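Local coordinates for peptide-binding protein (Photobacterium damsela subsp. piscicida, PDB 6SQX) that cleaves the peptidoglycan of potentially competing bacteria as a secreted NlpC/P60-family endopeptidase, probably by a cysteine-peptidase mechanism, at residues A[308-313]-A[435-439]; A[327-331]-A[413-417]. All coordinates share one frame; numbering follows the deposited sequence.

Interaction 1: A[308-313]-A[435-439]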
ATOM      1  N   TYR A 308      -3.129   6.495 -11.626  1.00 17.25           N
ATOM      2  CA  TYR A 308      -2.106   5.555 -11.162  1.00 17.37           C
ATOM      3  C   TYR A 308      -1.513   4.701 -12.268  1.00 17.96           C
ATOM      4  O   TYR A 308      -0.421   4.138 -12.078  1.00 17.88           O
ATOM      5  CB  TYR A 308      -2.657   4.597 -10.064  1.00 18.03           C
ATOM      6  CG  TYR A 308      -2.970   5.317  -8.773  1.00 18.09           C
ATOM      7  CD1 TYR A 308      -1.933   5.818  -7.970  1.00 18.82           C
ATOM      8  CD2 TYR A 308      -4.299   5.470  -8.342  1.00 18.33           C
ATOM      9  CE1 TYR A 308      -2.216   6.506  -6.798  1.00 19.52           C
ATOM     10  CE2 TYR A 308      -4.596   6.169  -7.155  1.00 18.87           C
ATOM     11  CZ  TYR A 308      -3.554   6.667  -6.398  1.00 19.19           C
ATOM     12  OH  TYR A 308      -3.827   7.366  -5.238  1.00 19.77           O
ATOM     13  N   ILE A 309      -2.229   4.563 -13.394  1.00 17.55           N
ATOM     14  CA  ILE A 309      -1.757   3.684 -14.452  1.00 16.66           C
ATOM     15  C   ILE A 309      -0.397   4.154 -14.924  1.00 16.02           C
ATOM     16  O   ILE A 309      -0.181   5.354 -15.153  1.00 18.07           O
ATOM     17  CB  ILE A 309      -2.766   3.628 -15.603  1.00 16.36           C
ATOM     18  CG1 ILE A 309      -4.089   2.950 -15.147  1.00 17.58           C
ATOM     19  CG2 ILE A 309      -2.133   2.957 -16.836  1.00 18.57           C
ATOM     20  CD1 ILE A 309      -5.235   2.956 -16.197  1.00 20.14           C
ATOM     21  N   GLY A 310       0.524   3.217 -15.059  1.00 15.90           N
ATOM     22  CA  GLY A 310       1.882   3.505 -15.442  1.00 15.50           C
ATOM     23  C   GLY A 310       2.837   3.774 -14.285  1.00 16.21           C
ATOM     24  O   GLY A 310       4.063   3.867 -14.519  1.00 17.37           O
ATOM     25  N   MET A 311       2.337   3.890 -13.030  1.00 15.11           N
ATOM     26  CA  MET A 311       3.260   4.020 -11.909  1.00 15.50           C
ATOM     27  C   MET A 311       4.116   2.761 -11.790  1.00 14.83           C
ATOM     28  O   MET A 311       3.570   1.651 -11.825  1.00 15.77           O
ATOM     29  CB  MET A 311       2.416   4.161 -10.657  1.00 15.56           C
ATOM     30  CG  MET A 311       3.259   4.145  -9.388  1.00 16.18           C
ATOM     31  SD  MET A 311       2.347   4.517  -7.852  1.00 16.42           S
ATOM     32  CE  MET A 311       1.027   3.283  -7.891  1.00 18.18           C
ATOM     33  N   PRO A 312       5.433   2.874 -11.716  1.00 15.13           N
ATOM     34  CA  PRO A 312       6.259   1.666 -11.571  1.00 15.92           C
ATOM     35  C   PRO A 312       5.854   0.871 -10.334  1.00 16.45           C
ATOM     36  O   PRO A 312       5.392   1.423  -9.327  1.00 16.41           O
ATOM     37  CB  PRO A 312       7.691   2.213 -11.413  1.00 16.49           C
ATOM     38  CG  PRO A 312       7.637   3.610 -11.990  1.00 17.76           C
ATOM     39  CD  PRO A 312       6.238   4.115 -11.735  1.00 16.61           C
ATOM     40  N   TYR A 313       6.054  -0.447 -10.422  1.00 16.11           N
ATOM     41  CA  TYR A 313       5.877  -1.329  -9.258  1.00 15.76           C
ATOM     42  C   TYR A 313       7.011  -1.086  -8.271  1.00 16.48           C
ATOM     43  O   TYR A 313       8.190  -1.289  -8.589  1.00 18.62           O
ATOM     44  CB  TYR A 313       5.922  -2.780  -9.736  1.00 16.11           C
ATOM     45  CG  TYR A 313       5.720  -3.782  -8.598  1.00 17.51           C
ATOM     46  CD1 TYR A 313       6.802  -4.193  -7.792  1.00 16.42           C
ATOM     47  CD2 TYR A 313       4.439  -4.266  -8.312  1.00 17.38           C
ATOM     48  CE1 TYR A 313       6.612  -5.092  -6.753  1.00 17.25           C
ATOM     49  CE2 TYR A 313       4.242  -5.158  -7.263  1.00 17.32           C
ATOM     50  CZ  TYR A 313       5.324  -5.540  -6.505  1.00 16.45           C
ATOM     51  OH  TYR A 313       5.144  -6.456  -5.436  1.00 18.83           O
ATOM     52  N   GLY A 435       5.512  -4.809 -14.259  1.00 17.35           N
ATOM     53  CA  GLY A 435       6.329  -3.829 -13.567  1.00 17.69           C
ATOM     54  C   GLY A 435       5.728  -2.447 -13.438  1.00 16.52           C
ATOM     55  O   GLY A 435       6.474  -1.494 -13.146  1.00 15.25           O
ATOM     56  N   GLN A 436       4.417  -2.319 -13.616  1.00 16.82           N
ATOM     57  CA  GLN A 436       3.727  -1.030 -13.543  1.00 15.72           C
ATOM     58  C   GLN A 436       2.266  -1.293 -13.245  1.00 15.74           C
ATOM     59  O   GLN A 436       1.749  -2.372 -13.566  1.00 17.37           O
ATOM     60  CB  GLN A 436       3.836  -0.186 -14.837  1.00 17.26           C
ATOM     61  CG  GLN A 436       3.378  -0.919 -16.091  1.00 17.49           C
ATOM     62  CD  GLN A 436       3.339  -0.040 -17.336  1.00 19.05           C
ATOM     63  OE1 GLN A 436       2.663   0.983 -17.351  1.00 19.37           O
ATOM     64  NE2 GLN A 436       4.051  -0.451 -18.381  1.00 20.19           N
ATOM     65  N   THR A 437       1.603  -0.303 -12.638  1.00 15.66           N
ATOM     66  CA  THR A 437       0.169  -0.399 -12.405  1.00 14.94           C
ATOM     67  C   THR A 437      -0.580  -0.368 -13.733  1.00 15.08           C
ATOM     68  O   THR A 437      -0.342   0.520 -14.581  1.00 15.59           O
ATOM     69  CB  THR A 437      -0.302   0.757 -11.495  1.00 15.35           C
ATOM     70  OG1 THR A 437       0.164   0.505 -10.145  1.00 16.42           O
ATOM     71  CG2 THR A 437      -1.811   0.925 -11.444  1.00 16.72           C
ATOM     72  N   LEU A 438      -1.523  -1.288 -13.904  1.00 16.07           N
ATOM     73  CA  LEU A 438      -2.302  -1.403 -15.133  1.00 16.11           C
ATOM     74  C   LEU A 438      -3.689  -1.927 -14.836  1.00 15.24           C
ATOM     75  O   LEU A 438      -3.933  -2.538 -13.778  1.00 16.78           O
ATOM     76  CB  LEU A 438      -1.693  -2.408 -16.113  1.00 17.49           C
ATOM     77  CG  LEU A 438      -0.350  -2.082 -16.749  1.00 18.55           C
ATOM     78  CD1 LEU A 438       0.051  -3.301 -17.572  1.00 19.61           C
ATOM     79  CD2 LEU A 438      -0.421  -0.827 -17.646  1.00 18.72           C
ATOM     80  N   ILE A 439      -4.599  -1.729 -15.785  1.00 15.50           N
ATOM     81  CA  ILE A 439      -5.809  -2.558 -15.858  1.00 16.28           C
ATOM     82  C   ILE A 439      -5.470  -3.785 -16.695  1.00 16.99           C
ATOM     83  O   ILE A 439      -4.940  -3.642 -17.797  1.00 18.44           O
ATOM     84  CB  ILE A 439      -6.989  -1.793 -16.474  1.00 17.08           C
ATOM     85  CG1 ILE A 439      -7.283  -0.528 -15.659  1.00 17.17           C
ATOM     86  CG2 ILE A 439      -8.246  -2.695 -16.558  1.00 19.11           C
ATOM     87  CD1 ILE A 439      -8.158   0.458 -16.416  1.00 19.70           C
TER
HETATM   88  O   HOH W   1       2.718   0.397  -9.114  1.00 17.52           O
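T437 points its side chain toward the turn 308-311, where Y308 and M311 receive it. CB lies 3.4 Å from the carbonyl O of Y308. There the chain forks. CG2, anti to the backbone N (OG1 at chi1 -73°), runs on over the same peptide group and ends 4.0 Å from CB of Y308. OG1 turns to the other side, with CE of M311 at 3.7 Å, and is hydrogen-bonded to a water at 2.8 Å that can also donate to M311 O, although other acceptors compete for its protons. The bend of the M311 chain at its last torsion brings the methyl to this hydroxyl.

The backbone of 308-311 forms a type II beta turn, closed by M311 N to Y308 O, with G310 in the position where positive phi suits glycine. From this turn the chain runs antiparallel to 435-437, with one beta bridge between P312 and Q436. G310 N to T437 O is almost straight (176°), and T437 N reaches M311 O in its carbonyl plane. Y313 N comes to G435 O at 2.9 Å from well above the carbonyl plane, 60° out of it, and so does not use a lone pair. The Q436 side chain, extended beyond CG, brings OE1 to 3.3 Å from CA of G310.

At the I309 corner of the turn the side chains meet through methyl groups. The I309 and I439 side chains cross, their CD1 methyls 3.9 Å apart, while the CG2 branch of I309 meets L438 CD2 at 4.2 Å. Y313 directs its ring away from 435-439, and its OH hydrogen-bonds OD1 of the cysteinesulfonic acid at position 324, probably the nucleophile, as in other NlpC/P60 peptidases.

Interaction 2: A[327-331]-A[413-417]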
ATOM      1  N   LEU A 327      -1.118  -0.137  -3.569  1.00 15.97           N
ATOM      2  CA  LEU A 327      -1.894   0.594  -4.572  1.00 15.71           C
ATOM      3  C   LEU A 327      -3.360   0.657  -4.168  1.00 15.86           C
ATOM      4  O   LEU A 327      -4.016   1.720  -4.245  1.00 16.43           O
ATOM      5  CB  LEU A 327      -1.780  -0.134  -5.910  1.00 16.57           C
ATOM      6  CG  LEU A 327      -2.736   0.348  -7.002  1.00 16.64           C
ATOM      7  CD1 LEU A 327      -2.354   1.803  -7.490  1.00 17.62           C
ATOM      8  CD2 LEU A 327      -2.779  -0.647  -8.197  1.00 17.47           C
ATOM      9  N   LEU A 328      -3.921  -0.501  -3.791  1.00 16.57           N
ATOM     10  CA  LEU A 328      -5.344  -0.547  -3.473  1.00 17.03           C
ATOM     11  C   LEU A 328      -5.661   0.224  -2.193  1.00 18.57           C
ATOM     12  O   LEU A 328      -6.653   0.967  -2.140  1.00 19.21           O
ATOM     13  CB  LEU A 328      -5.829  -2.007  -3.355  1.00 17.10           C
ATOM     14  CG  LEU A 328      -5.459  -2.848  -4.585  1.00 17.66           C
ATOM     15  CD1 LEU A 328      -6.033  -4.292  -4.404  1.00 18.62           C
ATOM     16  CD2 LEU A 328      -5.965  -2.232  -5.902  1.00 19.98           C
ATOM     17  N   LYS A 329      -4.838   0.052  -1.149  1.00 16.75           N
ATOM     18  CA  LYS A 329      -5.031   0.831   0.069  1.00 16.44           C
ATOM     19  C   LYS A 329      -5.031   2.330  -0.246  1.00 15.60           C
ATOM     20  O   LYS A 329      -5.868   3.093   0.260  1.00 17.87           O
ATOM     21  CB  LYS A 329      -3.925   0.452   1.066  1.00 17.24           C
ATOM     22  CG  LYS A 329      -3.976   1.261   2.368  1.00 18.14           C
ATOM     23  CD  LYS A 329      -2.933   0.788   3.360  1.00 19.15           C
ATOM     24  CE  LYS A 329      -2.798   1.682   4.569  1.00 20.03           C
ATOM     25  NZ  LYS A 329      -4.085   1.711   5.369  1.00 20.91           N
ATOM     26  N   ARG A 330      -4.121   2.764  -1.138  1.00 15.67           N
ATOM     27  CA  ARG A 330      -3.988   4.179  -1.427  1.00 16.50           C
ATOM     28  C   ARG A 330      -5.215   4.678  -2.192  1.00 16.78           C
ATOM     29  O   ARG A 330      -5.787   5.725  -1.858  1.00 17.85           O
ATOM     30  CB  ARG A 330      -2.695   4.365  -2.230  1.00 16.50           C
ATOM     31  CG  ARG A 330      -2.348   5.823  -2.478  1.00 17.39           C
ATOM     32  CD  ARG A 330      -1.022   5.888  -3.253  1.00 18.63           C
ATOM     33  NE  ARG A 330      -0.625   7.282  -3.390  1.00 17.28           N
ATOM     34  CZ  ARG A 330       0.416   7.683  -4.094  1.00 15.80           C
ATOM     35  NH1 ARG A 330       1.180   6.777  -4.722  1.00 16.41           N
ATOM     36  NH2 ARG A 330       0.674   9.003  -4.151  1.00 18.09           N
ATOM     37  N   LEU A 331      -5.618   3.952  -3.254  1.00 16.59           N
ATOM     38  CA  LEU A 331      -6.784   4.379  -4.027  1.00 17.12           C
ATOM     39  C   LEU A 331      -7.987   4.557  -3.097  1.00 16.91           C
ATOM     40  O   LEU A 331      -8.697   5.571  -3.136  1.00 18.96           O
ATOM     41  CB  LEU A 331      -7.113   3.341  -5.108  1.00 18.25           C
ATOM     42  CG  LEU A 331      -8.489   3.496  -5.807  1.00 18.47           C
ATOM     43  CD1 LEU A 331      -8.444   4.729  -6.682  1.00 18.63           C
ATOM     44  CD2 LEU A 331      -8.871   2.244  -6.613  1.00 19.54           C
ATOM     45  N   MET A 413      -8.983  -6.655 -13.844  1.00 19.54           N
ATOM     46  CA  MET A 413      -8.711  -6.067 -12.539  1.00 18.30           C
ATOM     47  C   MET A 413      -7.740  -4.896 -12.667  1.00 18.14           C
ATOM     48  O   MET A 413      -6.888  -4.849 -13.563  1.00 18.50           O
ATOM     49  CB  MET A 413      -8.149  -7.131 -11.559  1.00 18.70           C
ATOM     50  CG  MET A 413      -6.886  -7.842 -12.154  1.00 19.67           C
ATOM     51  SD  MET A 413      -6.136  -8.869 -10.861  1.00 20.54           S
ATOM     52  CE  MET A 413      -4.845  -9.684 -11.775  1.00 20.31           C
ATOM     53  N   PHE A 414      -7.853  -3.969 -11.724  1.00 17.91           N
ATOM     54  CA  PHE A 414      -6.894  -2.880 -11.558  1.00 17.68           C
ATOM     55  C   PHE A 414      -5.844  -3.377 -10.575  1.00 16.75           C
ATOM     56  O   PHE A 414      -6.207  -3.853  -9.477  1.00 17.24           O
ATOM     57  CB  PHE A 414      -7.628  -1.672 -10.979  1.00 18.48           C
ATOM     58  CG  PHE A 414      -6.735  -0.539 -10.576  1.00 18.03           C
ATOM     59  CD1 PHE A 414      -5.986   0.157 -11.522  1.00 18.55           C
ATOM     60  CD2 PHE A 414      -6.725  -0.082  -9.260  1.00 19.39           C
ATOM     61  CE1 PHE A 414      -5.196   1.259 -11.142  1.00 18.54           C
ATOM     62  CE2 PHE A 414      -5.953   1.011  -8.887  1.00 19.99           C
ATOM     63  CZ  PHE A 414      -5.194   1.696  -9.832  1.00 18.88           C
ATOM     64  N   ASN A 415      -4.561  -3.346 -10.940  1.00 16.59           N
ATOM     65  CA  ASN A 415      -3.574  -3.956 -10.054  1.00 16.70           C
ATOM     66  C   ASN A 415      -2.169  -3.467 -10.379  1.00 16.33           C
ATOM     67  O   ASN A 415      -1.935  -2.865 -11.436  1.00 17.10           O
ATOM     68  CB  ASN A 415      -3.707  -5.503 -10.066  1.00 17.82           C
ATOM     69  CG  ASN A 415      -3.251  -6.182 -11.384  1.00 16.89           C
ATOM     70  OD1 ASN A 415      -2.447  -7.115 -11.374  1.00 18.02           O
ATOM     71  ND2 ASN A 415      -3.797  -5.745 -12.511  1.00 18.90           N
ATOM     72  N   ALA A 416      -1.234  -3.720  -9.460  1.00 17.05           N
ATOM     73  CA  ALA A 416       0.183  -3.431  -9.632  1.00 16.10           C
ATOM     74  C   ALA A 416       0.909  -4.765  -9.545  1.00 15.73           C
ATOM     75  O   ALA A 416       1.199  -5.245  -8.442  1.00 17.74           O
ATOM     76  CB  ALA A 416       0.710  -2.466  -8.558  1.00 16.55           C
ATOM     77  N   PRO A 417       1.188  -5.413 -10.669  1.00 17.45           N
ATOM     78  CA  PRO A 417       1.925  -6.679 -10.648  1.00 18.46           C
ATOM     79  C   PRO A 417       3.383  -6.470 -11.011  1.00 18.10           C
ATOM     80  O   PRO A 417       3.685  -5.591 -11.835  1.00 21.03           O
ATOM     81  CB  PRO A 417       1.238  -7.476 -11.751  1.00 19.23           C
ATOM     82  CG  PRO A 417       0.869  -6.421 -12.801  1.00 20.23           C
ATOM     83  CD  PRO A 417       0.584  -5.124 -11.983  1.00 18.86           C
TER
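This is a buried, apolar helix-on-sheet contact in the NlpC/P60 domain: helix 326-334 lies nearly crosswise on strand 408-415, the axes of the two local segments 9.7 Å apart at 101°. Its centre is the ring of F414. With CG anti to the backbone N (chi1 172°), the ring reaches from the strand to three leucines of the helix. L327 supplies a CH-pi contact, its CD2 sitting over one face, 4.0 Å from the ring centroid and displaced toward the CE2 rim; its CD1 touches CZ at 3.7 Å. L331 CD2 comes obliquely to CE2 at 3.9 Å. L328 runs alongside the F414 side chain in the opposite sense, its CD2 4.1 Å from CD2 of F414 and near the backbone O of that residue. The L327 CD2 methyl also packs on the backbone at the strand's end, 3.6 Å from C of N415 and 4.0 Å from CB of A416. N415 instead turns its side chain away from the helix, where its amide bonds to H395 and T440. No hydrogen bond joins helix and strand here, which implies that they are held together by hydrophobic burial and dispersion between methyl groups and the aromatic ring.

Overall arrangement
Interaction 2 is nested along the chain inside the loop that interaction 1 closes, and their centres lie 9 Å apart. They share a sheet: strands 408-415 and 438-441 are neighbours, with L438 N 3.0 Å from N415 O and G435 N 3.1 Å from P417 O, both probable hydrogen bonds. L327 also ties the two together, touching Y308, M311 and T437 as well as F414. Both contacts border the probable active site. Y313 of interaction 1, the tyrosine that bonds residue 324, has its CE2 3.3 Å from A416 O, and N415 OD1 of interaction 2 accepts from NE2 of H395, probably the catalytic histidine by family analogy.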